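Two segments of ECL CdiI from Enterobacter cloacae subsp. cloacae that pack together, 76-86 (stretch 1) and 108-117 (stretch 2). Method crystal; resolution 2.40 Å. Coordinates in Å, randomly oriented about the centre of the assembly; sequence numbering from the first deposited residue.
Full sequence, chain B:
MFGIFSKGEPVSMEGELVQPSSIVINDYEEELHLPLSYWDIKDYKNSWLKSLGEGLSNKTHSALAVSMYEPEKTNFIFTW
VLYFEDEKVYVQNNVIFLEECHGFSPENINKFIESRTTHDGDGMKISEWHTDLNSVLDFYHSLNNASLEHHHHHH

Stretch 1, residues 76-86: FIFTWVLYFED
Stretch 2 (108-117) NINKFIESRT

Residues 76-85 form an extended strand whose odd-numbered side chains, Ile77 to Glu85, point toward stretch 2, while the even-numbered ones make no contact with it. Stretch 2 passes obliquely, its register rising in the same sense, a 3-10 turn at 109-111 (Lys111 N to Asn108 O, 2.9 Å) followed, from Ile113 on, by an extended loop. The backbones close in as far as Tyr83: CA-CA distances fall from 9.5 Å (Thr79-Ile109) through 8.1 Å (Val81-Ile113) to 7.0 Å (Tyr83-Arg116). Ile77 (p, t) starts a buried apolar seam, where aliphatic groups suit, its CD1 4.3 Å from CD1 of Ile109 (t, t), also buried. Buried Thr79 (p) fits by its methyl, CG2 4.0 Å from Ile109 CD1; its OG1 is hydrogen-bonded elsewhere in the structure. Val81 (t), buried, sets CG1 4.0 Å from CG2 of Ile113 (m, m). Tyr83 (chi1 m, chi2 -79°), buried too, anchors the contact: its OH donates a hydrogen bond to the Glu114 backbone O (2.7 Å), satisfying the phenol, with Ile113 CG2 3.8 Å from Tyr83 OH. Arg116 CB lies over the Tyr83 ring face, 3.5 Å from the ring centroid and 6° off its normal, in a CH-pi contact. Beyond Tyr83 the backbones separate, and long side chains bridge the gap: Arg116 (t, t, t) reaches Glu85 (m, t, chi3 40°), its NH1 3.0 Å from Glu85 OE2 in a salt bridge suited to the strand's exposed end. In all, 387 Å² is buried.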

ATOM      1  N   PHE B  76       3.560  -8.822   5.396  1.00 43.56           N
ATOM      2  CA  PHE B  76       2.764  -7.597   5.302  1.00 39.89           C
ATOM      3  C   PHE B  76       2.324  -7.321   3.864  1.00 40.46           C
ATOM      4  O   PHE B  76       2.940  -7.798   2.924  1.00 37.67           O
ATOM      5  CB  PHE B  76       3.569  -6.403   5.803  1.00 40.92           C
ATOM      6  CG  PHE B  76       4.814  -6.127   4.996  1.00 41.27           C
ATOM      7  CD1 PHE B  76       4.775  -5.280   3.898  1.00 46.19           C
ATOM      8  CD2 PHE B  76       6.020  -6.696   5.348  1.00 43.80           C
ATOM      9  CE1 PHE B  76       5.916  -5.018   3.165  1.00 41.98           C
ATOM     10  CE2 PHE B  76       7.162  -6.436   4.631  1.00 56.10           C
ATOM     11  CZ  PHE B  76       7.111  -5.600   3.532  1.00 51.46           C
ATOM     12  N   ILE B  77       1.263  -6.546   3.700  1.00 34.10           N
ATOM     13  CA  ILE B  77       0.823  -6.150   2.377  1.00 37.08           C
ATOM     14  C   ILE B  77       0.503  -4.667   2.379  1.00 37.07           C
ATOM     15  O   ILE B  77       0.099  -4.115   3.407  1.00 35.42           O
ATOM     16  CB  ILE B  77      -0.435  -6.917   1.941  1.00 39.78           C
ATOM     17  CG1 ILE B  77      -1.612  -6.573   2.861  1.00 40.76           C
ATOM     18  CG2 ILE B  77      -0.163  -8.420   1.910  1.00 33.50           C
ATOM     19  CD1 ILE B  77      -2.928  -7.223   2.486  1.00 29.58           C
ATOM     20  N   PHE B  78       0.713  -4.018   1.235  1.00 27.43           N
ATOM     21  CA  PHE B  78       0.330  -2.622   1.073  1.00 28.06           C
ATOM     22  C   PHE B  78      -1.110  -2.559   0.629  1.00 25.51           C
ATOM     23  O   PHE B  78      -1.550  -3.366  -0.193  1.00 29.50           O
ATOM     24  CB  PHE B  78       1.222  -1.898   0.061  1.00 34.62           C
ATOM     25  CG  PHE B  78       2.637  -1.728   0.520  1.00 39.01           C
ATOM     26  CD1 PHE B  78       3.010  -0.619   1.256  1.00 26.55           C
ATOM     27  CD2 PHE B  78       3.589  -2.685   0.226  1.00 38.83           C
ATOM     28  CE1 PHE B  78       4.309  -0.461   1.679  1.00 44.04           C
ATOM     29  CE2 PHE B  78       4.893  -2.536   0.654  1.00 44.62           C
ATOM     30  CZ  PHE B  78       5.253  -1.422   1.383  1.00 38.19           C
ATOM     31  N   THR B  79      -1.852  -1.614   1.193  1.00 28.84           N
ATOM     32  CA  THR B  79      -3.233  -1.417   0.805  1.00 28.69           C
ATOM     33  C   THR B  79      -3.528   0.055   0.649  1.00 30.39           C
ATOM     34  O   THR B  79      -2.841   0.907   1.219  1.00 26.79           O
ATOM     35  CB  THR B  79      -4.191  -1.937   1.876  1.00 32.32           C
ATOM     36  OG1 THR B  79      -4.062  -1.121   3.044  1.00 28.03           O
ATOM     37  CG2 THR B  79      -3.890  -3.401   2.225  1.00 29.41           C
ATOM     38  N   TRP B  80      -4.556   0.347  -0.137  1.00 30.00           N
ATOM     39  CA  TRP B  80      -5.152   1.669  -0.145  1.00 27.84           C
ATOM     40  C   TRP B  80      -6.564   1.478   0.375  1.00 30.12           C
ATOM     41  O   TRP B  80      -7.289   0.601  -0.103  1.00 27.10           O
ATOM     42  CB  TRP B  80      -5.088   2.293  -1.541  1.00 25.38           C
ATOM     43  CG  TRP B  80      -3.644   2.665  -1.880  1.00 29.95           C
ATOM     44  CD1 TRP B  80      -2.647   1.809  -2.244  1.00 22.35           C
ATOM     45  CD2 TRP B  80      -3.040   3.969  -1.802  1.00 29.75           C
ATOM     46  NE1 TRP B  80      -1.469   2.499  -2.421  1.00 26.25           N
ATOM     47  CE2 TRP B  80      -1.684   3.823  -2.163  1.00 25.93           C
ATOM     48  CE3 TRP B  80      -3.520   5.248  -1.473  1.00 29.94           C
ATOM     49  CZ2 TRP B  80      -0.800   4.903  -2.205  1.00 28.27           C
ATOM     50  CZ3 TRP B  80      -2.644   6.318  -1.518  1.00 26.05           C
ATOM     51  CH2 TRP B  80      -1.296   6.138  -1.874  1.00 30.42           C
ATOM     52  N   VAL B  81      -6.925   2.273   1.380  1.00 26.79           N
ATOM     53  CA  VAL B  81      -8.140   2.066   2.150  1.00 26.14           C
ATOM     54  C   VAL B  81      -9.122   3.205   1.950  1.00 27.65           C
ATOM     55  O   VAL B  81      -8.769   4.374   2.139  1.00 33.54           O
ATOM     56  CB  VAL B  81      -7.800   1.957   3.645  1.00 36.64           C
ATOM     57  CG1 VAL B  81      -9.060   1.932   4.477  1.00 37.74           C
ATOM     58  CG2 VAL B  81      -6.948   0.719   3.901  1.00 31.58           C
ATOM     59  N   LEU B  82     -10.350   2.865   1.565  1.00 29.40           N
ATOM     60  CA  LEU B  82     -11.372   3.866   1.258  1.00 21.93           C
ATOM     61  C   LEU B  82     -12.365   3.925   2.408  1.00 36.73           C
ATOM     62  O   LEU B  82     -12.883   2.896   2.838  1.00 33.19           O
ATOM     63  CB  LEU B  82     -12.104   3.515  -0.039  1.00 29.65           C
ATOM     64  CG  LEU B  82     -11.421   3.826  -1.377  1.00 26.81           C
ATOM     65  CD1 LEU B  82     -10.022   3.242  -1.490  1.00 21.61           C
ATOM     66  CD2 LEU B  82     -12.277   3.331  -2.512  1.00 28.26           C
ATOM     67  N   TYR B  83     -12.616   5.123   2.926  1.00 24.89           N
ATOM     68  CA  TYR B  83     -13.588   5.274   3.989  1.00 28.08           C
ATOM     69  C   TYR B  83     -14.732   6.102   3.449  1.00 28.40           C
ATOM     70  O   TYR B  83     -14.509   7.174   2.913  1.00 48.82           O
ATOM     71  CB  TYR B  83     -12.969   5.978   5.196  1.00 27.92           C
ATOM     72  CG  TYR B  83     -11.983   5.165   6.009  1.00 27.49           C
ATOM     73  CD1 TYR B  83     -12.428   4.214   6.927  1.00 28.81           C
ATOM     74  CD2 TYR B  83     -10.605   5.386   5.903  1.00 34.00           C
ATOM     75  CE1 TYR B  83     -11.534   3.484   7.695  1.00 37.66           C
ATOM     76  CE2 TYR B  83      -9.681   4.650   6.680  1.00 26.31           C
ATOM     77  CZ  TYR B  83     -10.164   3.701   7.565  1.00 42.89           C
ATOM     78  OH  TYR B  83      -9.292   2.972   8.329  1.00 48.94           O
ATOM     79  N   PHE B  84     -15.949   5.609   3.581  1.00 29.98           N
ATOM     80  CA  PHE B  84     -17.108   6.303   3.026  1.00 31.75           C
ATOM     81  C   PHE B  84     -17.852   7.174   4.034  1.00 40.06           C
ATOM     82  O   PHE B  84     -18.278   6.690   5.083  1.00 43.92           O
ATOM     83  CB  PHE B  84     -18.062   5.295   2.412  1.00 32.14           C
ATOM     84  CG  PHE B  84     -17.416   4.426   1.386  1.00 29.66           C
ATOM     85  CD1 PHE B  84     -17.191   4.911   0.103  1.00 28.60           C
ATOM     86  CD2 PHE B  84     -17.017   3.135   1.697  1.00 28.74           C
ATOM     87  CE1 PHE B  84     -16.585   4.124  -0.866  1.00 26.58           C
ATOM     88  CE2 PHE B  84     -16.396   2.329   0.734  1.00 28.63           C
ATOM     89  CZ  PHE B  84     -16.183   2.830  -0.557  1.00 29.64           C
ATOM     90  N   GLU B  85     -17.982   8.464   3.724  1.00 35.80           N
ATOM     91  CA  GLU B  85     -18.813   9.373   4.514  1.00 41.11           C
ATOM     92  C   GLU B  85     -19.649  10.243   3.600  1.00 48.66           C
ATOM     93  O   GLU B  85     -19.133  11.185   2.979  1.00 46.59           O
ATOM     94  CB  GLU B  85     -17.965  10.249   5.422  1.00 42.66           C
ATOM     95  CG  GLU B  85     -17.357   9.489   6.568  1.00 52.90           C
ATOM     96  CD  GLU B  85     -16.547  10.376   7.483  1.00 54.95           C
ATOM     97  OE1 GLU B  85     -16.972  11.530   7.756  1.00 62.21           O
ATOM     98  OE2 GLU B  85     -15.484   9.909   7.926  1.00 46.31           O
ATOM     99  N   ASP B  86     -20.935   9.913   3.534  1.00 51.14           N
ATOM    100  CA  ASP B  86     -21.861  10.529   2.592  1.00 56.98           C
ATOM    101  C   ASP B  86     -21.391  10.425   1.126  1.00 49.40           C
ATOM    102  O   ASP B  86     -21.239   9.308   0.627  1.00 47.63           O
ATOM    103  CB  ASP B  86     -22.190  11.948   3.035  1.00 63.37           C
ATOM    104  CG  ASP B  86     -22.720  11.991   4.461  1.00 82.15           C
ATOM    105  OD1 ASP B  86     -22.457  12.986   5.176  1.00 91.34           O
ATOM    106  OD2 ASP B  86     -23.380  11.010   4.865  1.00 81.26           O
ATOM    107  N   ASN B 108     -10.932 -11.809   3.572  1.00 56.01           N
ATOM    108  CA  ASN B 108     -11.305 -11.175   4.828  1.00 62.14           C
ATOM    109  C   ASN B 108     -10.645  -9.811   5.059  1.00 58.11           C
ATOM    110  O   ASN B 108     -10.717  -9.279   6.171  1.00 62.22           O
ATOM    111  CB  ASN B 108     -10.979 -12.090   6.019  1.00 69.99           C
ATOM    112  CG  ASN B 108     -11.807 -13.358   6.040  1.00 74.52           C
ATOM    113  OD1 ASN B 108     -12.939 -13.380   5.556  1.00 68.86           O
ATOM    114  ND2 ASN B 108     -11.238 -14.432   6.603  1.00 71.57           N
ATOM    115  N   ILE B 109     -10.005  -9.258   4.028  1.00 50.48           N
ATOM    116  CA  ILE B 109      -9.195  -8.043   4.170  1.00 49.85           C
ATOM    117  C   ILE B 109      -9.893  -6.870   4.890  1.00 51.75           C
ATOM    118  O   ILE B 109      -9.254  -6.102   5.606  1.00 47.17           O
ATOM    119  CB  ILE B 109      -8.631  -7.567   2.801  1.00 43.55           C
ATOM    120  CG1 ILE B 109      -7.654  -6.405   2.979  1.00 47.34           C
ATOM    121  CG2 ILE B 109      -9.741  -7.135   1.879  1.00 41.18           C
ATOM    122  CD1 ILE B 109      -6.997  -5.928   1.669  1.00 46.12           C
ATOM    123  N   ASN B 110     -11.198  -6.730   4.699  1.00 45.75           N
ATOM    124  CA  ASN B 110     -11.889  -5.601   5.295  1.00 44.43           C
ATOM    125  C   ASN B 110     -12.036  -5.728   6.814  1.00 48.83           C
ATOM    126  O   ASN B 110     -12.211  -4.721   7.493  1.00 48.26           O
ATOM    127  CB  ASN B 110     -13.229  -5.329   4.599  1.00 42.02           C
ATOM    128  CG  ASN B 110     -13.058  -4.548   3.305  1.00 37.21           C
ATOM    129  OD1 ASN B 110     -12.212  -3.669   3.215  1.00 35.43           O
ATOM    130  ND2 ASN B 110     -13.844  -4.884   2.295  1.00 36.17           N
ATOM    131  N   LYS B 111     -11.941  -6.958   7.329  1.00 53.44           N
ATOM    132  CA  LYS B 111     -11.904  -7.208   8.774  1.00 64.36           C
ATOM    133  C   LYS B 111     -10.585  -6.744   9.400  1.00 66.87           C
ATOM    134  O   LYS B 111     -10.526  -6.485  10.598  1.00 63.62           O
ATOM    135  CB  LYS B 111     -12.108  -8.700   9.093  1.00 63.48           C
ATOM    136  CG  LYS B 111     -13.467  -9.278   8.719  1.00 75.08           C
ATOM    137  CD  LYS B 111     -14.606  -8.565   9.440  1.00 77.12           C
ATOM    138  CE  LYS B 111     -14.523  -8.737  10.958  1.00 93.25           C
ATOM    139  NZ  LYS B 111     -15.630  -8.022  11.677  1.00 96.74           N
ATOM    140  N   PHE B 112      -9.529  -6.642   8.592  1.00 60.58           N
ATOM    141  CA  PHE B 112      -8.202  -6.324   9.128  1.00 62.78           C
ATOM    142  C   PHE B 112      -7.970  -4.823   9.184  1.00 56.38           C
ATOM    143  O   PHE B 112      -6.905  -4.348   9.551  1.00 60.27           O
ATOM    144  CB  PHE B 112      -7.109  -7.046   8.331  1.00 59.32           C
ATOM    145  CG  PHE B 112      -7.136  -8.537   8.504  1.00 67.90           C
ATOM    146  CD1 PHE B 112      -6.189  -9.179   9.297  1.00 73.88           C
ATOM    147  CD2 PHE B 112      -8.132  -9.297   7.908  1.00 73.74           C
ATOM    148  CE1 PHE B 112      -6.224 -10.561   9.474  1.00 85.73           C
ATOM    149  CE2 PHE B 112      -8.179 -10.676   8.079  1.00 85.63           C
ATOM    150  CZ  PHE B 112      -7.219 -11.313   8.866  1.00 91.52           C
ATOM    151  N   ILE B 113      -9.005  -4.088   8.826  1.00 38.37           N
ATOM    152  CA  ILE B 113      -8.949  -2.640   8.749  1.00 40.97           C
ATOM    153  C   ILE B 113      -9.873  -2.109   9.813  1.00 47.43           C
ATOM    154  O   ILE B 113     -11.009  -2.587   9.923  1.00 48.31           O
ATOM    155  CB  ILE B 113      -9.513  -2.158   7.395  1.00 46.04           C
ATOM    156  CG1 ILE B 113      -8.574  -2.565   6.253  1.00 49.26           C
ATOM    157  CG2 ILE B 113      -9.781  -0.660   7.428  1.00 29.67           C
ATOM    158  CD1 ILE B 113      -7.100  -2.294   6.538  1.00 47.17           C
ATOM    159  N   GLU B 114      -9.425  -1.133  10.593  1.00 46.61           N
ATOM    160  CA  GLU B 114     -10.320  -0.586  11.593  1.00 48.65           C
ATOM    161  C   GLU B 114     -10.767   0.806  11.203  1.00 51.04           C
ATOM    162  O   GLU B 114     -10.374   1.320  10.152  1.00 54.32           O
ATOM    163  CB  GLU B 114      -9.694  -0.617  12.981  1.00 56.31           C
ATOM    164  CG  GLU B 114      -8.538   0.322  13.174  1.00 56.14           C
ATOM    165  CD  GLU B 114      -7.830   0.053  14.478  1.00 68.59           C
ATOM    166  OE1 GLU B 114      -8.122  -0.995  15.109  1.00 72.85           O
ATOM    167  OE2 GLU B 114      -6.989   0.887  14.874  1.00 72.43           O
ATOM    168  N   SER B 115     -11.593   1.410  12.050  1.00 49.72           N
ATOM    169  CA  SER B 115     -12.262   2.646  11.692  1.00 50.53           C
ATOM    170  C   SER B 115     -11.238   3.738  11.470  1.00 46.96           C
ATOM    171  O   SER B 115     -10.067   3.577  11.809  1.00 48.53           O
ATOM    172  CB  SER B 115     -13.304   3.038  12.746  1.00 48.69           C
ATOM    173  OG  SER B 115     -12.784   3.983  13.657  1.00 51.96           O
ATOM    174  N   ARG B 116     -11.689   4.841  10.890  1.00 45.97           N
ATOM    175  CA  ARG B 116     -10.799   5.868  10.370  1.00 45.74           C
ATOM    176  C   ARG B 116     -10.241   6.770  11.453  1.00 44.99           C
ATOM    177  O   ARG B 116     -10.975   7.205  12.332  1.00 42.87           O
ATOM    178  CB  ARG B 116     -11.560   6.728   9.355  1.00 43.36           C
ATOM    179  CG  ARG B 116     -10.857   8.014   8.943  1.00 40.71           C
ATOM    180  CD  ARG B 116     -11.653   8.708   7.834  1.00 43.35           C
ATOM    181  NE  ARG B 116     -11.111  10.021   7.493  1.00 35.13           N
ATOM    182  CZ  ARG B 116     -11.705  11.175   7.781  1.00 43.08           C
ATOM    183  NH1 ARG B 116     -12.871  11.190   8.420  1.00 34.77           N
ATOM    184  NH2 ARG B 116     -11.124  12.316   7.435  1.00 34.19           N
ATOM    185  N   THR B 117      -8.945   7.066  11.367  1.00 47.97           N
ATOM    186  CA  THR B 117      -8.331   8.119  12.168  1.00 36.44           C
ATOM    187  C   THR B 117      -7.542   9.106  11.305  1.00 45.42           C
ATOM    188  O   THR B 117      -7.067   8.776  10.206  1.00 41.78           O
ATOM    189  CB  THR B 117      -7.379   7.555  13.246  1.00 47.59           C
ATOM    190  OG1 THR B 117      -6.256   6.915  12.616  1.00 39.74           O
ATOM    191  CG2 THR B 117      -8.114   6.567  14.162  1.00 39.48           C
TER